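Local structure of polyketide synthase/nonribosomal peptide synthetase hybrid RzxB (Pseudomonas fluorescens, 5IL6) at residues L217-L222 and D260-D264; W141-S145 and R180-L186. The protein probably dehydrates beta-hydroxyacyl intermediates during polyketide chain assembly, through a double-hotdog dehydratase domain of the rhizoxin pathway. All blocks are in the same frame, centred on the assembly; numbering follows the deposited sequence.

In the fold
Both contacts sit at the same end of the double hotdog, on the same run of antiparallel strands, and each sets a loop against it. Contact 1 puts the loop after helix 204-212 on strand 261-268; contact 2 lays the loop before strand 150-152 over the hairpin of strands 175-181 and 184-190. Contact 2 lies farther out, about 21 Å from the chain's centre to its own against about 17 Å. L217, L218 and F263 are buried in contact 1 and L186 in contact 2, while the touching rings Y261 and F144 are partly exposed. Contact 1 has no hydrogen bond between its segments, contact 2 a single weak one. They meet where CD1 of L217 packs 3.6 Å from O of D183.

Contact 1 (L217-L222 and D260-D264); sequences LLLDEL and DYCFD
The rings of Y261 and F263 reach from strand 261-268 to the loop L217-L222, which meets F263 at its edge through L217 and L218, and Y261 at its edge through E221 OE1 alone and obliquely through two leucine methyls. F263 takes its two leucines near the ring plane: CD2 of L218 stands 3.9 Å from CZ of F263, and CD1 of L217 lies 3.9 Å from CE2 of F263. The methyl groups therefore abut the far edge of the ring instead of covering a face. L217 and F263 slide past each other, whereas L218 comes at F263 from the opposite direction. The same CD2 of L218 also touches the tyrosine obliquely, 3.5 Å from CD2 of Y261, so that one methyl touches both rings. L218 holds CG beside its backbone N (chi1 -60°), which points the isobutyl branch at the strand.

Further out, OE1 of E221 lies in the plane of the Y261 ring, at its edge, 3.6 Å from CE2 of Y261. The carboxylate is turned 52° from the ring; its main polar partner is R253, which takes OE2 in a salt bridge, although the glutamate is poorly ordered. At the phenol end CD2 of L222 comes obliquely to within 3.5 Å of OH of Y261.

Within the loop, a bond of 2.9 Å from N of L222 to O of L218 closes the turn that carries both leucines. Y261 and F263 both reach the loop from one side of the strand, and R253 of the neighbouring strand 246-254 touches both rings. This is plain hydrophobic packing of a loop on a strand of the hotdog fold, the antiparallel framework expected of a polyketide synthase dehydratase.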
loop_
_atom_site.group_PDB
_atom_site.type_symbol
_atom_site.label_atom_id
_atom_site.label_comp_id
_atom_site.label_asym_id
_atom_site.label_seq_id
_atom_site.Cartn_x
_atom_site.Cartn_y
_atom_site.Cartn_z
ATOM N N LEU A 217 -0.487 -3.974 17.154
ATOM C CA LEU A 217 0.632 -4.667 17.774
ATOM C C LEU A 217 1.661 -3.730 18.395
ATOM O O LEU A 217 2.613 -4.213 19.019
ATOM C CB LEU A 217 1.313 -5.565 16.735
ATOM C CG LEU A 217 0.422 -6.663 16.142
ATOM C CD1 LEU A 217 1.143 -7.417 15.037
ATOM C CD2 LEU A 217 -0.034 -7.635 17.224
ATOM N N LEU A 218 1.499 -2.412 18.253
ATOM C CA LEU A 218 2.504 -1.458 18.704
ATOM C C LEU A 218 2.031 -0.500 19.789
ATOM O O LEU A 218 2.860 0.242 20.328
ATOM C CB LEU A 218 3.017 -0.629 17.516
ATOM C CG LEU A 218 3.669 -1.404 16.368
ATOM C CD1 LEU A 218 4.057 -0.456 15.250
ATOM C CD2 LEU A 218 4.889 -2.170 16.860
ATOM N N LEU A 219 0.743 -0.497 20.140
ATOM C CA LEU A 219 0.251 0.475 21.114
ATOM C C LEU A 219 1.044 0.412 22.415
ATOM O O LEU A 219 1.403 1.451 22.980
ATOM C CB LEU A 219 -1.236 0.243 21.386
ATOM C CG LEU A 219 -2.215 0.720 20.311
ATOM C CD1 LEU A 219 -3.621 0.234 20.627
ATOM C CD2 LEU A 219 -2.191 2.237 20.167
ATOM N N ASP A 220 1.329 -0.797 22.903
ATOM C CA ASP A 220 2.038 -0.931 24.173
ATOM C C ASP A 220 3.515 -0.576 24.031
ATOM O O ASP A 220 4.098 0.038 24.932
ATOM C CB ASP A 220 1.866 -2.347 24.722
ATOM C CG ASP A 220 0.472 -2.590 25.265
ATOM O OD1 ASP A 220 -0.077 -1.682 25.925
ATOM O OD2 ASP A 220 -0.080 -3.687 25.029
ATOM N N GLU A 221 4.144 -0.954 22.916
ATOM C CA GLU A 221 5.569 -0.679 22.752
ATOM C C GLU A 221 5.829 0.816 22.630
ATOM O O GLU A 221 6.714 1.360 23.300
ATOM C CB GLU A 221 6.124 -1.402 21.523
ATOM C CG GLU A 221 6.235 -2.910 21.657
ATOM C CD GLU A 221 7.274 -3.496 20.721
ATOM O OE1 GLU A 221 8.156 -2.745 20.252
ATOM O OE2 GLU A 221 7.208 -4.716 20.451
ATOM N N LEU A 222 5.070 1.494 21.776
ATOM C CA LEU A 222 5.318 2.901 21.512
ATOM C C LEU A 222 4.912 3.758 22.705
ATOM O O LEU A 222 4.025 3.402 23.485
ATOM C CB LEU A 222 4.549 3.347 20.269
ATOM C CG LEU A 222 4.876 2.585 18.981
ATOM C CD1 LEU A 222 4.039 3.108 17.823
ATOM C CD2 LEU A 222 6.360 2.662 18.651
ATOM N N ASP A 260 13.636 -0.379 13.708
ATOM C CA ASP A 260 12.550 -0.578 12.760
ATOM C C ASP A 260 11.574 -1.637 13.256
ATOM O O ASP A 260 11.812 -2.335 14.246
ATOM C CB ASP A 260 13.109 -0.964 11.389
ATOM C CG ASP A 260 14.193 -0.013 10.921
ATOM O OD1 ASP A 260 14.120 1.180 11.286
ATOM O OD2 ASP A 260 15.108 -0.450 10.192
ATOM N N TYR A 261 10.448 -1.729 12.549
ATOM C CA TYR A 261 9.402 -2.702 12.829
ATOM C C TYR A 261 9.028 -3.403 11.533
ATOM O O TYR A 261 8.986 -2.774 10.472
ATOM C CB TYR A 261 8.169 -2.026 13.440
ATOM C CG TYR A 261 8.473 -1.253 14.702
ATOM C CD1 TYR A 261 8.955 0.048 14.641
ATOM C CD2 TYR A 261 8.282 -1.823 15.952
ATOM C CE1 TYR A 261 9.240 0.758 15.789
ATOM C CE2 TYR A 261 8.563 -1.120 17.109
ATOM C CZ TYR A 261 9.039 0.171 17.020
ATOM O OH TYR A 261 9.321 0.877 18.166
ATOM N N CYS A 262 8.753 -4.703 11.620
ATOM C CA CYS A 262 8.474 -5.518 10.445
ATOM C C CYS A 262 7.261 -6.402 10.700
ATOM O O CYS A 262 7.072 -6.907 11.810
ATOM C CB CYS A 262 9.685 -6.384 10.078
ATOM S SG CYS A 262 9.532 -7.229 8.494
ATOM N N PHE A 263 6.442 -6.584 9.663
ATOM C CA PHE A 263 5.203 -7.342 9.773
ATOM C C PHE A 263 4.960 -8.126 8.492
ATOM O O PHE A 263 5.417 -7.742 7.413
ATOM C CB PHE A 263 3.994 -6.429 10.024
ATOM C CG PHE A 263 4.148 -5.524 11.213
ATOM C CD1 PHE A 263 4.752 -4.287 11.081
ATOM C CD2 PHE A 263 3.680 -5.909 12.458
ATOM C CE1 PHE A 263 4.896 -3.452 12.171
ATOM C CE2 PHE A 263 3.819 -5.075 13.550
ATOM C CZ PHE A 263 4.428 -3.846 13.406
ATOM N N ASP A 264 4.227 -9.229 8.623
ATOM C CA ASP A 264 3.620 -9.910 7.490
ATOM C C ASP A 264 2.108 -9.749 7.575
ATOM O O ASP A 264 1.524 -9.828 8.662
ATOM C CB ASP A 264 3.985 -11.397 7.458
ATOM C CG ASP A 264 5.483 -11.634 7.481
ATOM O OD1 ASP A 264 6.187 -11.094 6.603
ATOM O OD2 ASP A 264 5.956 -12.375 8.370
#

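Contact 2 (W141-S145 and R180-L186); sequences WLDFS and RQGDQAL
F144 crosses from the loop W141-S145 to the hairpin R180-L186, where its ring lies against L186 and Q181. With CG set anti to the backbone N (chi1 -166°), CB carries the ring toward the hairpin, and CG of F144 settles 3.8 Å from CB of L186. CD2 of F144 is nearer, 3.6 Å from CB of L186, and also meets CD2 of that leucine. CD1 of F144, on the other side of the ring, has OE1 of Q184 in plane at its edge, at 4.0 Å; that oxygen is held by a hydrogen bond from Q250. CE2 again touches CB of L186, and CE1 reaches CB of Q181. Finally CZ of F144, at the tip, stops 3.6 Å from CB of Q181, which lies obliquely to the ring.

CB of L186 thus sits over one face, 3.7 Å from the centroid of the F144 ring and 16° off its normal, a CH-pi contact. An alanine in place of F144 is likely to leave CB of L186 and CB of Q181 without their aromatic partner and open a gap between loop and hairpin.

L142 adds to this apolar patch, its CD1 meeting CD1 of L186 as the two side chains cross at about a right angle. On the outer side Q181, bent at chi2, sends a weak but nearly straight bond from NE2 to O of S145; the same amide nitrogen bonds to O of L147. Within the hairpin NE of R180 bonds to O of G182 at 2.8 Å, in the guanidinium plane, a link that probably steadies the turn. A type II' beta turn from Q181 to Q184, with G182 at its second position, closes this two-residue beta hairpin, a classic antiparallel connection on which the F144 loop packs.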
loop_
_atom_site.group_PDB
_atom_site.type_symbol
_atom_site.label_atom_id
_atom_site.label_comp_id
_atom_site.label_asym_id
_atom_site.label_seq_id
_atom_site.Cartn_x
_atom_site.Cartn_y
_atom_site.Cartn_z
ATOM N N TRP A 141 -3.407 -18.893 4.800
ATOM C CA TRP A 141 -4.597 -19.437 5.436
ATOM C C TRP A 141 -4.955 -18.576 6.627
ATOM O O TRP A 141 -4.083 -18.227 7.430
ATOM C CB TRP A 141 -4.389 -20.886 5.866
ATOM C CG TRP A 141 -4.007 -21.741 4.729
ATOM C CD1 TRP A 141 -4.737 -21.975 3.602
ATOM C CD2 TRP A 141 -2.793 -22.480 4.586
ATOM N NE1 TRP A 141 -4.052 -22.818 2.763
ATOM C CE2 TRP A 141 -2.855 -23.143 3.345
ATOM C CE3 TRP A 141 -1.661 -22.647 5.387
ATOM C CZ2 TRP A 141 -1.826 -23.963 2.887
ATOM C CZ3 TRP A 141 -0.642 -23.460 4.933
ATOM C CH2 TRP A 141 -0.731 -24.108 3.693
ATOM N N LEU A 142 -6.224 -18.202 6.719
ATOM C CA LEU A 142 -6.651 -17.444 7.878
ATOM C C LEU A 142 -6.447 -18.367 9.068
ATOM O O LEU A 142 -7.135 -19.384 9.204
ATOM C CB LEU A 142 -8.099 -16.989 7.705
ATOM C CG LEU A 142 -8.710 -16.037 8.733
ATOM C CD1 LEU A 142 -7.781 -14.860 8.992
ATOM C CD2 LEU A 142 -10.050 -15.529 8.214
ATOM N N ASP A 143 -5.526 -17.994 9.951
ATOM C CA ASP A 143 -5.060 -18.848 11.036
ATOM C C ASP A 143 -5.458 -18.316 12.397
ATOM O O ASP A 143 -4.984 -18.837 13.415
ATOM C CB ASP A 143 -3.532 -18.943 11.010
ATOM C CG ASP A 143 -3.014 -20.172 10.295
ATOM O OD1 ASP A 143 -3.597 -20.560 9.261
ATOM O OD2 ASP A 143 -2.005 -20.741 10.769
ATOM N N PHE A 144 -6.362 -17.343 12.455
ATOM C CA PHE A 144 -6.524 -16.558 13.668
ATOM C C PHE A 144 -7.588 -17.182 14.569
ATOM O O PHE A 144 -8.728 -17.415 14.146
ATOM C CB PHE A 144 -6.881 -15.120 13.307
ATOM C CG PHE A 144 -6.750 -14.183 14.459
ATOM C CD1 PHE A 144 -5.498 -13.756 14.842
ATOM C CD2 PHE A 144 -7.847 -13.767 15.175
ATOM C CE1 PHE A 144 -5.342 -12.908 15.906
ATOM C CE2 PHE A 144 -7.706 -12.917 16.246
ATOM C CZ PHE A 144 -6.449 -12.485 16.616
ATOM N N SER A 145 -7.183 -17.574 15.762
ATOM C CA SER A 145 -8.093 -18.017 16.799
ATOM C C SER A 145 -8.218 -16.860 17.781
ATOM O O SER A 145 -7.205 -16.377 18.300
ATOM C CB SER A 145 -7.574 -19.278 17.507
ATOM O OG SER A 145 -8.566 -19.787 18.379
ATOM N N ARG A 180 -6.369 -8.551 19.042
ATOM C CA ARG A 180 -4.975 -8.947 19.167
ATOM C C ARG A 180 -4.873 -10.253 19.939
ATOM O O ARG A 180 -5.537 -10.434 20.965
ATOM C CB ARG A 180 -4.152 -7.866 19.875
ATOM C CG ARG A 180 -2.697 -8.252 20.069
ATOM C CD ARG A 180 -1.885 -7.133 20.686
ATOM N NE ARG A 180 -0.504 -7.549 20.908
ATOM C CZ ARG A 180 0.421 -6.803 21.502
ATOM N NH1 ARG A 180 0.122 -5.588 21.944
ATOM N NH2 ARG A 180 1.651 -7.275 21.656
ATOM N N GLN A 181 -4.041 -11.161 19.434
ATOM C CA GLN A 181 -3.742 -12.426 20.104
ATOM C C GLN A 181 -2.225 -12.591 20.090
ATOM O O GLN A 181 -1.657 -13.068 19.103
ATOM C CB GLN A 181 -4.436 -13.599 19.419
ATOM C CG GLN A 181 -4.203 -14.936 20.105
ATOM C CD GLN A 181 -4.933 -15.037 21.430
ATOM O OE1 GLN A 181 -4.361 -14.781 22.489
ATOM N NE2 GLN A 181 -6.206 -15.410 21.375
ATOM N N GLY A 182 -1.573 -12.194 21.178
ATOM C CA GLY A 182 -0.121 -12.260 21.219
ATOM C C GLY A 182 0.485 -11.318 20.196
ATOM O O GLY A 182 0.171 -10.123 20.153
ATOM N N ASP A 183 1.370 -11.856 19.356
ATOM C CA ASP A 183 2.016 -11.080 18.307
ATOM C C ASP A 183 1.239 -11.102 16.994
ATOM O O ASP A 183 1.809 -10.788 15.942
ATOM C CB ASP A 183 3.444 -11.586 18.081
ATOM C CG ASP A 183 3.497 -13.068 17.762
ATOM O OD1 ASP A 183 2.429 -13.662 17.507
ATOM O OD2 ASP A 183 4.608 -13.639 17.762
ATOM N N GLN A 184 -0.042 -11.460 17.032
ATOM C CA GLN A 184 -0.896 -11.473 15.854
ATOM C C GLN A 184 -2.119 -10.601 16.095
ATOM O O GLN A 184 -2.556 -10.415 17.235
ATOM C CB GLN A 184 -1.360 -12.892 15.498
ATOM C CG GLN A 184 -0.267 -13.800 14.985
ATOM C CD GLN A 184 -0.811 -15.054 14.330
ATOM O OE1 GLN A 184 -1.900 -15.045 13.754
ATOM N NE2 GLN A 184 -0.053 -16.144 14.410
ATOM N N ALA A 185 -2.670 -10.067 15.008
ATOM C CA ALA A 185 -3.876 -9.260 15.078
ATOM C C ALA A 185 -4.745 -9.560 13.867
ATOM O O ALA A 185 -4.249 -9.958 12.808
ATOM C CB ALA A 185 -3.557 -7.762 15.138
ATOM N N LEU A 186 -6.050 -9.363 14.035
ATOM C CA LEU A 186 -7.014 -9.556 12.963
ATOM C C LEU A 186 -7.860 -8.298 12.849
ATOM O O LEU A 186 -8.467 -7.863 13.832
ATOM C CB LEU A 186 -7.906 -10.775 13.227
ATOM C CG LEU A 186 -8.871 -11.147 12.098
ATOM C CD1 LEU A 186 -8.100 -11.641 10.879
ATOM C CD2 LEU A 186 -9.880 -12.187 12.562
#